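Local coordinates for extracellular matrix-binding protein EbhA (Staphylococcus aureus, PDB 2DGJ) that probably takes part in adhesion at the staphylococcal cell wall by binding extracellular matrix, this fragment forming part of a long rod of linked three-helix bundles, at residues D126-S131 and T178-V183; G134-K139 and N188-A193; A141-Q146 and N157-A162; R204-S209 and Q236-V241. All coordinates share one frame; numbering follows the deposited sequence.

Contact 1: residues D126-S131 and T178-V183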
# COMPACT_ATOMS: atom_id res chain seq x y z
N ASP A 126 -16.58 5.64 0.95
CA ASP A 126 -17.06 6.83 1.63
C ASP A 126 -16.88 8.05 0.73
O ASP A 126 -17.73 8.94 0.69
CB ASP A 126 -16.29 7.05 2.93
CG ASP A 126 -16.85 8.19 3.76
OD1 ASP A 126 -17.96 8.03 4.31
OD2 ASP A 126 -16.20 9.25 3.85
N GLY A 127 -15.76 8.08 0.01
CA GLY A 127 -15.50 9.19 -0.89
C GLY A 127 -16.56 9.27 -1.97
O GLY A 127 -17.03 10.34 -2.33
N ALA A 128 -16.94 8.11 -2.50
CA ALA A 128 -17.95 8.03 -3.55
C ALA A 128 -19.31 8.43 -3.01
O ALA A 128 -20.06 9.16 -3.67
CB ALA A 128 -17.99 6.62 -4.12
N MSE A 129 -19.64 7.95 -1.81
CA MSE A 129 -20.91 8.29 -1.18
C MSE A 129 -20.97 9.80 -1.00
O MSE A 129 -22.00 10.43 -1.22
CB MSE A 129 -21.03 7.61 0.18
CG MSE A 129 -21.28 6.11 0.12
SE MSE A 129 -23.04 5.69 -0.57
CE MSE A 129 -24.07 5.93 1.05
N ASN A 130 -19.84 10.38 -0.60
CA ASN A 130 -19.75 11.82 -0.40
C ASN A 130 -20.05 12.54 -1.70
O ASN A 130 -20.74 13.57 -1.71
CB ASN A 130 -18.34 12.18 0.08
CG ASN A 130 -18.20 13.65 0.44
OD1 ASN A 130 -17.33 14.35 -0.08
ND2 ASN A 130 -19.06 14.13 1.33
N SER A 131 -19.55 12.00 -2.80
CA SER A 131 -19.76 12.59 -4.11
C SER A 131 -21.23 12.50 -4.51
O SER A 131 -21.81 13.46 -5.02
CB SER A 131 -18.89 11.90 -5.16
OG SER A 131 -17.51 12.10 -4.91
N THR A 178 -24.50 -0.95 -0.51
CA THR A 178 -24.27 -0.68 -1.92
C THR A 178 -22.78 -0.71 -2.23
O THR A 178 -21.95 -0.29 -1.41
CB THR A 178 -24.83 0.70 -2.31
OG1 THR A 178 -26.21 0.77 -1.94
CG2 THR A 178 -24.69 0.94 -3.82
N SER A 179 -22.43 -1.20 -3.42
CA SER A 179 -21.03 -1.28 -3.81
C SER A 179 -20.53 0.03 -4.42
O SER A 179 -21.32 0.89 -4.80
CB SER A 179 -20.83 -2.40 -4.84
OG SER A 179 -21.23 -1.98 -6.13
N LYS A 180 -19.21 0.15 -4.50
CA LYS A 180 -18.57 1.33 -5.07
C LYS A 180 -19.06 1.55 -6.50
O LYS A 180 -19.41 2.66 -6.89
CB LYS A 180 -17.05 1.12 -5.06
CG LYS A 180 -16.23 2.05 -5.95
CD LYS A 180 -16.41 3.49 -5.59
CE LYS A 180 -15.27 4.33 -6.16
NZ LYS A 180 -14.97 3.95 -7.57
N ALA A 181 -19.11 0.46 -7.27
CA ALA A 181 -19.55 0.51 -8.65
C ALA A 181 -20.97 1.05 -8.79
O ALA A 181 -21.24 1.87 -9.67
CB ALA A 181 -19.46 -0.87 -9.29
N ASP A 182 -21.87 0.61 -7.92
CA ASP A 182 -23.25 1.07 -7.97
C ASP A 182 -23.37 2.52 -7.51
O ASP A 182 -24.17 3.28 -8.05
CB ASP A 182 -24.15 0.18 -7.11
CG ASP A 182 -24.33 -1.21 -7.69
OD1 ASP A 182 -24.44 -1.32 -8.93
OD2 ASP A 182 -24.37 -2.19 -6.92
N VAL A 183 -22.57 2.89 -6.52
CA VAL A 183 -22.60 4.27 -6.04
C VAL A 183 -22.21 5.15 -7.22
O VAL A 183 -22.89 6.14 -7.51
CB VAL A 183 -21.59 4.50 -4.89
CG1 VAL A 183 -21.54 5.98 -4.52
CG2 VAL A 183 -21.98 3.67 -3.68
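Val183 meets Ala128 and Met129 across helices 112-135 and 180-194, and the contact between them is almost wholly apolar. The two methyls of Val183 divide the work. CG1, anti to the backbone N (chi1 174°), lies 3.6 Å from Ala128 CB and as near to the carbonyl oxygen of Ala128. CG2 turns to Met129, present here as selenomethionine, and stands 3.9 Å from its SE. The Met129 chain is bent at chi2 and chi3 and crosses the valine at about a right angle. Met129 also touches Ile169 and Leu170 of helix 153-170, which packs on the same side chain.

At the border of the contact an aliphatic stem replaces the methyls: Lys180 CD lies 3.8 Å from Ala128 CB. A kink at chi2 lays this chain beside the alanine, and its NZ forms a salt bridge with Asp184.

The other polar bonds run within a segment or to residues outside both. Ser179 is the N-cap of helix 180-194: its OG accepts from Asp182 N at 3.2 Å, with an N-H...O angle of 162°. On the other helix, Ser131 OG and Ser131 N reach Gly127 O from opposite faces of its carbonyl plane.

Small and branched side chains thus let the helices approach to 6.5 Å between Ala128 CA and Val183 CA, a join in the FIVAR region that rests on shape and hydrophobicity rather than on polar pairing.

Contact 2: residues G134-K139 and N188-A193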
# COMPACT_ATOMS: atom_id res chain seq x y z
N GLY A 134 -23.21 15.00 -2.64
CA GLY A 134 -23.03 16.35 -3.15
C GLY A 134 -23.79 16.59 -4.43
O GLY A 134 -24.30 17.69 -4.67
N ALA A 135 -23.87 15.57 -5.27
CA ALA A 135 -24.56 15.67 -6.55
C ALA A 135 -26.05 15.99 -6.38
O ALA A 135 -26.66 16.54 -7.29
CB ALA A 135 -24.39 14.38 -7.34
N ILE A 136 -26.61 15.65 -5.23
CA ILE A 136 -28.03 15.92 -5.01
C ILE A 136 -28.33 16.89 -3.86
O ILE A 136 -29.45 16.93 -3.37
CB ILE A 136 -28.82 14.61 -4.73
CG1 ILE A 136 -28.46 14.06 -3.34
CG2 ILE A 136 -28.49 13.56 -5.80
CD1 ILE A 136 -29.35 12.92 -2.90
N ASN A 137 -27.34 17.66 -3.44
CA ASN A 137 -27.56 18.61 -2.36
C ASN A 137 -28.39 19.80 -2.83
O ASN A 137 -28.94 20.55 -2.01
CB ASN A 137 -26.24 19.11 -1.77
CG ASN A 137 -25.72 18.20 -0.67
OD1 ASN A 137 -26.46 17.39 -0.10
ND2 ASN A 137 -24.44 18.33 -0.35
N ASP A 138 -28.48 19.98 -4.14
CA ASP A 138 -29.27 21.07 -4.70
C ASP A 138 -30.56 20.53 -5.29
O ASP A 138 -31.17 21.16 -6.15
CB ASP A 138 -28.49 21.82 -5.78
CG ASP A 138 -28.10 20.93 -6.94
OD1 ASP A 138 -28.49 19.74 -6.95
OD2 ASP A 138 -27.40 21.42 -7.85
N LYS A 139 -30.97 19.35 -4.81
CA LYS A 139 -32.19 18.68 -5.27
C LYS A 139 -33.42 19.58 -5.28
O LYS A 139 -33.96 19.90 -6.33
CB LYS A 139 -32.49 17.46 -4.39
CG LYS A 139 -33.86 16.86 -4.65
CD LYS A 139 -34.28 15.90 -3.56
CE LYS A 139 -35.72 15.47 -3.76
NZ LYS A 139 -36.19 14.53 -2.71
N ASN A 188 -23.33 9.04 -11.61
CA ASN A 188 -23.40 9.39 -13.02
C ASN A 188 -24.84 9.65 -13.43
O ASN A 188 -25.11 10.55 -14.23
CB ASN A 188 -22.82 8.26 -13.87
CG ASN A 188 -21.31 8.32 -13.97
OD1 ASN A 188 -20.76 9.22 -14.61
ND2 ASN A 188 -20.63 7.38 -13.33
N ALA A 189 -25.76 8.87 -12.88
CA ALA A 189 -27.18 9.00 -13.20
C ALA A 189 -27.68 10.40 -12.88
O ALA A 189 -28.32 11.03 -13.71
CB ALA A 189 -28.00 7.96 -12.41
N VAL A 190 -27.37 10.87 -11.68
CA VAL A 190 -27.79 12.20 -11.25
C VAL A 190 -27.14 13.29 -12.11
O VAL A 190 -27.83 14.17 -12.63
CB VAL A 190 -27.40 12.46 -9.77
CG1 VAL A 190 -27.82 13.86 -9.36
CG2 VAL A 190 -28.06 11.44 -8.88
N THR A 191 -25.82 13.21 -12.25
CA THR A 191 -25.06 14.18 -13.03
C THR A 191 -25.57 14.35 -14.46
O THR A 191 -25.86 15.46 -14.89
CB THR A 191 -23.57 13.78 -13.09
OG1 THR A 191 -23.03 13.73 -11.76
CG2 THR A 191 -22.79 14.80 -13.91
N ARG A 192 -25.67 13.25 -15.19
CA ARG A 192 -26.13 13.31 -16.57
C ARG A 192 -27.61 13.69 -16.73
O ARG A 192 -27.98 14.40 -17.67
CB ARG A 192 -25.83 11.98 -17.28
CG ARG A 192 -24.33 11.81 -17.50
CD ARG A 192 -23.92 10.51 -18.17
NE ARG A 192 -22.49 10.56 -18.49
CZ ARG A 192 -21.76 9.51 -18.86
NH1 ARG A 192 -22.31 8.31 -18.96
NH2 ARG A 192 -20.46 9.67 -19.13
N ALA A 193 -28.45 13.23 -15.80
CA ALA A 193 -29.87 13.55 -15.86
C ALA A 193 -30.09 15.03 -15.59
O ALA A 193 -30.90 15.68 -16.24
CB ALA A 193 -30.64 12.73 -14.84
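Val190 packs against Ala135 and Ile136, joining helix 180-194 to the last part of helix 112-135 and the turn after it, in a FIVAR domain of this string of three-helix bundles. Its CG1 packs 3.6 Å from Ile136 CG2 and equally close to Ala135 O, with Ala135 CB at 4.0 Å. CG2 of the same valine touches Ile136 CG2 at 3.8 Å, so one isoleucine methyl rests against both valine branches.

Torsions place these groups. With chi1 at 72°, Ile136 CG1 sits between the backbone N and the carbonyl carbon, while CG2, beside the backbone N, faces the valine. Ile136 also meets Ala166, Glu167 and Leu170 of helix 153-170, so it packs between helices 180-194 and 153-170. The backbones come nearest one residue along from the valine, where Ala135 CA and Thr191 CA are 6.7 Å apart.

Further out, the chain turns away from helix 112-135. A type I beta turn runs from Ile136 to Lys139, closed by the bond from Lys139 N to Ile136 O, and leads into helix 139-144. Two salt bridges fix this corner to the neighbouring helices: Asp138 to Lys194 and Lys139 to Glu167. On the outer side of helix 180-194, Asn188 OD1 accepts a hydrogen bond from NE2 of Gln35 of the second subunit.

Contact 3: residues A141-Q146 and N157-A162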
# COMPACT_ATOMS: atom_id res chain seq x y z
N ALA A 141 -33.89 22.78 -4.84
CA ALA A 141 -33.76 24.00 -5.61
C ALA A 141 -33.93 23.71 -7.10
O ALA A 141 -34.65 24.42 -7.80
CB ALA A 141 -32.40 24.64 -5.36
N THR A 142 -33.28 22.66 -7.58
CA THR A 142 -33.36 22.28 -8.98
C THR A 142 -34.80 21.98 -9.39
O THR A 142 -35.24 22.38 -10.47
CB THR A 142 -32.50 21.03 -9.27
OG1 THR A 142 -31.13 21.31 -8.93
CG2 THR A 142 -32.57 20.64 -10.75
N LEU A 143 -35.53 21.31 -8.50
CA LEU A 143 -36.92 20.95 -8.76
C LEU A 143 -37.85 22.16 -8.87
O LEU A 143 -38.85 22.11 -9.59
CB LEU A 143 -37.42 20.01 -7.66
CG LEU A 143 -37.45 18.49 -7.90
CD1 LEU A 143 -36.81 18.13 -9.23
CD2 LEU A 143 -36.74 17.81 -6.76
N ARG A 144 -37.52 23.23 -8.16
CA ARG A 144 -38.35 24.43 -8.18
C ARG A 144 -37.91 25.40 -9.27
O ARG A 144 -38.54 26.44 -9.47
CB ARG A 144 -38.29 25.15 -6.84
CG ARG A 144 -38.57 24.29 -5.61
CD ARG A 144 -38.78 25.19 -4.39
NE ARG A 144 -38.83 24.45 -3.13
CZ ARG A 144 -37.75 24.05 -2.46
NH1 ARG A 144 -36.55 24.32 -2.93
NH2 ARG A 144 -37.89 23.40 -1.31
N ASN A 145 -36.84 25.07 -9.97
CA ASN A 145 -36.32 25.95 -11.02
C ASN A 145 -36.95 25.70 -12.39
O ASN A 145 -37.24 24.56 -12.75
CB ASN A 145 -34.79 25.82 -11.11
CG ASN A 145 -34.17 26.82 -12.05
OD1 ASN A 145 -34.19 26.65 -13.27
ND2 ASN A 145 -33.64 27.90 -11.49
N GLN A 146 -37.15 26.78 -13.14
CA GLN A 146 -37.76 26.72 -14.46
C GLN A 146 -37.04 25.77 -15.42
O GLN A 146 -37.66 25.19 -16.32
CB GLN A 146 -37.80 28.13 -15.05
CG GLN A 146 -38.51 28.29 -16.40
CD GLN A 146 -37.67 27.84 -17.57
OE1 GLN A 146 -36.45 28.03 -17.58
NE2 GLN A 146 -38.31 27.26 -18.57
N ASN A 157 -38.46 13.36 -15.57
CA ASN A 157 -38.65 12.05 -14.95
C ASN A 157 -37.33 11.34 -14.71
O ASN A 157 -37.16 10.67 -13.69
CB ASN A 157 -39.55 11.19 -15.84
CG ASN A 157 -41.02 11.54 -15.70
OD1 ASN A 157 -41.37 12.60 -15.18
ND2 ASN A 157 -41.89 10.65 -16.17
N ALA A 158 -36.39 11.49 -15.64
CA ALA A 158 -35.09 10.85 -15.51
C ALA A 158 -34.34 11.41 -14.31
O ALA A 158 -33.66 10.68 -13.60
CB ALA A 158 -34.28 11.06 -16.79
N TYR A 159 -34.48 12.72 -14.09
CA TYR A 159 -33.82 13.38 -12.98
C TYR A 159 -34.44 12.95 -11.65
O TYR A 159 -33.72 12.60 -10.71
CB TYR A 159 -33.92 14.90 -13.13
CG TYR A 159 -33.29 15.65 -11.97
CD1 TYR A 159 -31.91 15.62 -11.77
CD2 TYR A 159 -34.07 16.37 -11.07
CE1 TYR A 159 -31.32 16.28 -10.70
CE2 TYR A 159 -33.49 17.03 -9.99
CZ TYR A 159 -32.12 16.98 -9.81
OH TYR A 159 -31.54 17.63 -8.75
N THR A 160 -35.76 13.01 -11.56
CA THR A 160 -36.46 12.62 -10.34
C THR A 160 -36.11 11.19 -9.96
O THR A 160 -35.96 10.86 -8.79
CB THR A 160 -37.99 12.73 -10.52
OG1 THR A 160 -38.36 14.11 -10.59
CG2 THR A 160 -38.72 12.05 -9.35
N GLN A 161 -35.97 10.33 -10.97
CA GLN A 161 -35.65 8.93 -10.75
C GLN A 161 -34.23 8.82 -10.19
O GLN A 161 -34.02 8.20 -9.14
CB GLN A 161 -35.75 8.17 -12.07
CG GLN A 161 -35.80 6.65 -11.91
CD GLN A 161 -36.06 5.94 -13.23
OE1 GLN A 161 -36.21 4.72 -13.27
NE2 GLN A 161 -36.11 6.70 -14.33
N ALA A 162 -33.28 9.44 -10.88
CA ALA A 162 -31.89 9.42 -10.46
C ALA A 162 -31.72 9.80 -9.00
O ALA A 162 -31.10 9.08 -8.23
CB ALA A 162 -31.07 10.36 -11.33
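Tyr159 reaches from helix 153-170 to Thr142 and Leu143 of the short helix 139-144, near one end of the three-helix bundle of the FIVAR domain. From CB the chain leaves with CG anti to the backbone N (chi1 178°), which carries the ring away from its own helix toward both partners. Going outward along one side of the ring, CD2 is the first atom to touch the opposite segment, 3.7 Å from Leu143 CD1. CE2 comes next and lies 3.6 Å from the same methyl, which approaches the edge of the ring in its plane. CE2 also begins the contact with the threonine, 3.8 Å from Thr142 CG2, a methyl that stands oblique to the ring. At CZ the ring has Thr142 CG2 at 3.8 Å and Thr142 CB at 4.1 Å, so the leucine is left behind and the threonine takes over.

The tip, OH, ends against the branch point of that threonine. Thr142 OG1 is engaged by Asp138 O, one turn back along its chain, and this bond helps to fix the rotation that leaves CG2 facing the ring. Lys194 and Leu197 also pack on both Tyr159 and Thr142, wrapping this end of the bundle. Beyond helix 139-144 the chain turns at Asn145, which is the N-cap of helix 146-149 and accepts through OD1 from Asn147 N. The closest approach of the phenol oxygen to the short helix is Tyr159 OH to Thr142 CB, 3.6 Å.

Contact 4: residues R204-S209 and Q236-V241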
# COMPACT_ATOMS: atom_id res chain seq x y z
N ARG A 204 -36.54 29.38 -24.69
CA ARG A 204 -35.95 30.22 -25.74
C ARG A 204 -36.60 29.88 -27.08
O ARG A 204 -36.99 30.77 -27.84
CB ARG A 204 -34.45 29.98 -25.81
CG ARG A 204 -33.68 31.05 -26.57
CD ARG A 204 -33.16 32.16 -25.65
NE ARG A 204 -34.00 33.36 -25.64
CZ ARG A 204 -34.92 33.64 -24.72
NH1 ARG A 204 -35.12 32.82 -23.70
NH2 ARG A 204 -35.62 34.76 -24.81
N ASN A 205 -36.73 28.59 -27.38
CA ASN A 205 -37.35 28.15 -28.63
C ASN A 205 -38.84 28.48 -28.62
O ASN A 205 -39.42 28.86 -29.64
CB ASN A 205 -37.16 26.63 -28.81
CG ASN A 205 -35.72 26.25 -29.06
OD1 ASN A 205 -35.07 26.79 -29.96
ND2 ASN A 205 -35.21 25.31 -28.28
N ALA A 206 -39.46 28.35 -27.45
CA ALA A 206 -40.87 28.64 -27.30
C ALA A 206 -41.16 30.09 -27.64
O ALA A 206 -42.11 30.40 -28.37
CB ALA A 206 -41.32 28.35 -25.89
N LYS A 207 -40.34 30.99 -27.11
CA LYS A 207 -40.50 32.42 -27.36
C LYS A 207 -40.26 32.78 -28.82
O LYS A 207 -40.90 33.68 -29.36
CB LYS A 207 -39.54 33.23 -26.47
CG LYS A 207 -39.80 33.11 -24.98
CD LYS A 207 -38.96 34.11 -24.20
CE LYS A 207 -39.32 34.09 -22.73
NZ LYS A 207 -38.63 35.20 -22.01
N THR A 208 -39.34 32.07 -29.45
CA THR A 208 -39.01 32.33 -30.85
C THR A 208 -40.15 31.94 -31.79
O THR A 208 -40.55 32.73 -32.65
CB THR A 208 -37.72 31.58 -31.27
OG1 THR A 208 -36.61 32.08 -30.52
CG2 THR A 208 -37.46 31.76 -32.75
N SER A 209 -40.68 30.73 -31.63
CA SER A 209 -41.75 30.25 -32.49
C SER A 209 -43.03 31.02 -32.25
O SER A 209 -43.79 31.28 -33.18
CB SER A 209 -41.99 28.76 -32.29
OG SER A 209 -42.70 28.51 -31.09
N GLN A 236 -42.07 34.14 -18.30
CA GLN A 236 -41.01 33.44 -17.58
C GLN A 236 -40.94 31.94 -17.82
O GLN A 236 -39.94 31.31 -17.48
CB GLN A 236 -41.14 33.70 -16.08
CG GLN A 236 -40.63 35.07 -15.65
CD GLN A 236 -40.80 35.32 -14.17
OE1 GLN A 236 -41.91 35.59 -13.69
NE2 GLN A 236 -39.71 35.22 -13.42
N ASN A 237 -41.99 31.36 -18.39
CA ASN A 237 -41.99 29.93 -18.67
C ASN A 237 -42.78 29.61 -19.94
O ASN A 237 -43.49 30.47 -20.46
CB ASN A 237 -42.54 29.15 -17.48
CG ASN A 237 -44.00 29.42 -17.22
OD1 ASN A 237 -44.49 30.54 -17.42
ND2 ASN A 237 -44.70 28.41 -16.73
N VAL A 238 -42.65 28.39 -20.43
CA VAL A 238 -43.33 27.96 -21.65
C VAL A 238 -44.83 28.21 -21.69
O VAL A 238 -45.33 28.87 -22.62
CB VAL A 238 -43.06 26.46 -21.93
CG1 VAL A 238 -43.85 25.99 -23.16
CG2 VAL A 238 -41.58 26.25 -22.18
N VAL A 239 -45.57 27.70 -20.71
CA VAL A 239 -47.02 27.87 -20.70
C VAL A 239 -47.37 29.35 -20.72
O VAL A 239 -48.39 29.75 -21.31
CB VAL A 239 -47.67 27.22 -19.46
CG1 VAL A 239 -47.30 25.74 -19.39
CG2 VAL A 239 -47.24 27.93 -18.21
N GLY A 240 -46.53 30.17 -20.09
CA GLY A 240 -46.78 31.60 -20.07
C GLY A 240 -46.71 32.14 -21.48
O GLY A 240 -47.52 32.97 -21.88
N VAL A 241 -45.72 31.66 -22.24
CA VAL A 241 -45.52 32.08 -23.62
C VAL A 241 -46.71 31.65 -24.48
O VAL A 241 -47.29 32.45 -25.20
CB VAL A 241 -44.24 31.45 -24.21
CG1 VAL A 241 -44.19 31.67 -25.71
CG2 VAL A 241 -43.02 32.07 -23.55
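Val241 turns its two methyls to Ala206 and Lys207 by a chi1 of 169°, which sets CG1 anti to the backbone N and CG2 beside it. CG1 comes 3.6 Å from Ala206 O, resting on the carbonyl group rather than on the methyl, since Ala206 CB is 4.4 Å away. CG2 meets the lysine: it lies 3.7 Å from Lys207 CG, which chi1 of -65° places beside the lysine's own backbone N. A looser touch completes the row, Val238 CG2 at 4.3 Å from Ala206 CB.

These helices, 199-215 and 238-250, are the first and last of a GA module, a three-helix bundle whose middle helix is 222-234. Val232 of that middle helix packs on both Val241 and Lys207. Past CG the lysine chain is extended, and its NZ donates to Glu233 O and Ala235 O, probably a favourable setting for the ammonium group, by carbonyls at and just past the end of helix 222-234.

Asn237 starts helix 238-250 as its N-cap, with OD1 accepting a weak bond from Gly240 N at 3.4 Å. The same helix start has a second anchor: Val238 N donates to OD2 of Asp150, a residue from much earlier in the chain.

Overall arrangement
Contacts 1 and 2 lie about 13 Å apart between centres on the same two helices, 112-135 and 180-194, which run in roughly the same direction. Contact 3 falls within the chain stretch that contacts 1 and 2 span, and joins helix 139-144 to helix 153-170. Its centre is about 9 Å from that of contact 2, and the two pack together, Tyr159 and Ala162 touching residues there. All three lie in the FIVAR range. Contact 4 comes later in the chain, in the GA module, its centre about 20 Å from that of contact 3 and about 39 Å from that of contact 1. Gln146 packs on Gln236 and Asn237 where the bundles meet, consistent with the end-to-end linkage of bundles into a rod.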